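Local coordinates for protein NAD-dependent dehydrogenase (Rhizobium meliloti, PDB 4Z0P) that probably reduces glyoxylate and hydroxypyruvate with NADPH as the hydride donor, as a member of the D-isomer specific 2-hydroxyacid dehydrogenase family, at residues A[302-305]-A[309-312]. Residues are numbered along the deposited sequence; the frame is centred on the assembly and turned at random.
Sequences ARFE and PLEH
Arg303 presents the NE and NH2 edge of its guanidinium to the Pro309 carbonyl, both N-H groups converging on one atom: NE donates over 2.9 Å and NH2 over 2.8 Å to Pro309 O, which lies close to the guanidinium plane. A bend at chi3 (65°) turns the end of the arginine so that this edge faces the carbonyl. The carboxylate of Glu311 lies flat over one guanidinium face, the two planes only 4° apart, with OE2 3.5 Å from CZ of Arg303. No N-H points at that oxygen, so the long salt bridge is purely electrostatic, while OE1 of Glu311 takes its hydrogen bond from Gln300, one turn back on the helix. A methionine in place of Arg303 would probably leave the Pro309 carbonyl with neither of these donors and the Glu311 carboxylate without its stacked countercharge. Proline's ring limits its phi in the turn, while its carbonyl stays available to the arginine. Beyond the polar cluster, Phe304 CD1 meets Leu310 CD1 at 3.9 Å, and both apolar side chains also rest on Val69 of strand 69-72. Thus the chain leaving helix 290-305 turns back against its last turn, at the surface of the five-stranded-sheet domain in the two-domain D-2-hydroxyacid dehydrogenase fold.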
ATOM      1  N   ALA A 302     -33.401   1.144 -15.909  1.00 30.76           N
ATOM      2  CA  ALA A 302     -34.225   2.350 -16.019  1.00 34.10           C
ATOM      3  C   ALA A 302     -33.902   3.115 -17.299  1.00 35.62           C
ATOM      4  O   ALA A 302     -34.806   3.611 -17.992  1.00 35.82           O
ATOM      5  CB  ALA A 302     -34.057   3.243 -14.795  1.00 36.22           C
ATOM      6  N   ARG A 303     -32.622   3.208 -17.629  1.00 31.67           N
ATOM      7  CA  ARG A 303     -32.216   3.820 -18.894  1.00 36.77           C
ATOM      8  C   ARG A 303     -32.822   3.069 -20.088  1.00 35.93           C
ATOM      9  O   ARG A 303     -33.399   3.677 -20.983  1.00 37.75           O
ATOM     10  CB  ARG A 303     -30.690   3.863 -19.023  1.00 34.75           C
ATOM     11  CG  ARG A 303     -29.997   4.858 -18.099  1.00 34.24           C
ATOM     12  CD  ARG A 303     -28.482   4.790 -18.276  1.00 34.61           C
ATOM     13  NE  ARG A 303     -28.079   5.210 -19.617  1.00 38.79           N
ATOM     14  CZ  ARG A 303     -27.917   6.472 -20.014  1.00 47.40           C
ATOM     15  NH1 ARG A 303     -28.105   7.495 -19.178  1.00 42.30           N
ATOM     16  NH2 ARG A 303     -27.565   6.721 -21.271  1.00 45.51           N
ATOM     17  N   PHE A 304     -32.682   1.749 -20.082  1.00 31.51           N
ATOM     18  CA  PHE A 304     -33.167   0.889 -21.162  1.00 34.80           C
ATOM     19  C   PHE A 304     -34.648   1.095 -21.408  1.00 39.35           C
ATOM     20  O   PHE A 304     -35.078   1.328 -22.549  1.00 38.99           O
ATOM     21  CB  PHE A 304     -32.899  -0.579 -20.806  1.00 34.36           C
ATOM     22  CG  PHE A 304     -33.214  -1.546 -21.911  1.00 30.66           C
ATOM     23  CD1 PHE A 304     -32.465  -1.550 -23.086  1.00 34.70           C
ATOM     24  CD2 PHE A 304     -34.253  -2.465 -21.780  1.00 33.04           C
ATOM     25  CE1 PHE A 304     -32.749  -2.447 -24.113  1.00 42.98           C
ATOM     26  CE2 PHE A 304     -34.545  -3.371 -22.808  1.00 37.14           C
ATOM     27  CZ  PHE A 304     -33.789  -3.360 -23.972  1.00 40.11           C
ATOM     28  N   GLU A 305     -35.424   1.037 -20.330  1.00 33.22           N
ATOM     29  CA  GLU A 305     -36.879   1.156 -20.431  1.00 37.74           C
ATOM     30  C   GLU A 305     -37.374   2.569 -20.764  1.00 37.67           C
ATOM     31  O   GLU A 305     -38.496   2.725 -21.238  1.00 40.75           O
ATOM     32  CB  GLU A 305     -37.551   0.631 -19.164  1.00 35.20           C
ATOM     33  CG  GLU A 305     -37.278  -0.859 -18.974  1.00 33.64           C
ATOM     34  CD  GLU A 305     -38.043  -1.492 -17.844  1.00 40.98           C
ATOM     35  OE1 GLU A 305     -38.765  -0.772 -17.122  1.00 40.63           O
ATOM     36  OE2 GLU A 305     -37.929  -2.730 -17.685  1.00 34.34           O
ATOM     37  N   PRO A 309     -29.598   5.021 -24.227  1.00 46.25           N
ATOM     38  CA  PRO A 309     -28.596   3.992 -24.509  1.00 36.12           C
ATOM     39  C   PRO A 309     -28.038   3.359 -23.245  1.00 34.33           C
ATOM     40  O   PRO A 309     -27.761   4.064 -22.282  1.00 35.80           O
ATOM     41  CB  PRO A 309     -27.483   4.740 -25.258  1.00 48.69           C
ATOM     42  CG  PRO A 309     -27.817   6.184 -25.203  1.00 52.39           C
ATOM     43  CD  PRO A 309     -29.258   6.319 -24.838  1.00 51.17           C
ATOM     44  N   LEU A 310     -27.880   2.040 -23.254  1.00 34.95           N
ATOM     45  CA  LEU A 310     -27.157   1.365 -22.185  1.00 29.99           C
ATOM     46  C   LEU A 310     -25.714   1.839 -22.151  1.00 30.39           C
ATOM     47  O   LEU A 310     -25.131   2.163 -23.185  1.00 33.35           O
ATOM     48  CB  LEU A 310     -27.196  -0.156 -22.385  1.00 32.29           C
ATOM     49  CG  LEU A 310     -28.562  -0.812 -22.194  1.00 34.64           C
ATOM     50  CD1 LEU A 310     -28.577  -2.187 -22.848  1.00 31.85           C
ATOM     51  CD2 LEU A 310     -28.884  -0.933 -20.711  1.00 32.96           C
ATOM     52  N   GLU A 311     -25.142   1.859 -20.957  1.00 30.61           N
ATOM     53  CA  GLU A 311     -23.732   2.209 -20.747  1.00 34.34           C
ATOM     54  C   GLU A 311     -22.933   0.945 -20.467  1.00 29.99           C
ATOM     55  O   GLU A 311     -23.478  -0.036 -19.972  1.00 28.74           O
ATOM     56  CB  GLU A 311     -23.613   3.189 -19.582  1.00 36.42           C
ATOM     57  CG  GLU A 311     -24.291   4.522 -19.882  1.00 38.28           C
ATOM     58  CD  GLU A 311     -24.585   5.367 -18.655  1.00 53.24           C
ATOM     59  OE1 GLU A 311     -24.839   4.826 -17.561  1.00 38.99           O
ATOM     60  OE2 GLU A 311     -24.587   6.598 -18.798  1.00 47.08           O
ATOM     61  N   HIS A 312     -21.639   0.972 -20.809  1.00 26.63           N
ATOM     62  CA  HIS A 312     -20.717  -0.129 -20.522  1.00 27.32           C
ATOM     63  C   HIS A 312     -21.081  -1.405 -21.269  1.00 25.98           C
ATOM     64  O   HIS A 312     -20.923  -2.500 -20.747  1.00 24.79           O
ATOM     65  CB  HIS A 312     -20.609  -0.409 -19.011  1.00 29.44           C
ATOM     66  CG  HIS A 312     -20.548   0.829 -18.177  1.00 32.06           C
ATOM     67  ND1 HIS A 312     -19.559   1.768 -18.327  1.00 32.21           N
ATOM     68  CD2 HIS A 312     -21.381   1.306 -17.224  1.00 35.85           C
ATOM     69  CE1 HIS A 312     -19.770   2.766 -17.489  1.00 33.16           C
ATOM     70  NE2 HIS A 312     -20.866   2.506 -16.802  1.00 40.76           N
TER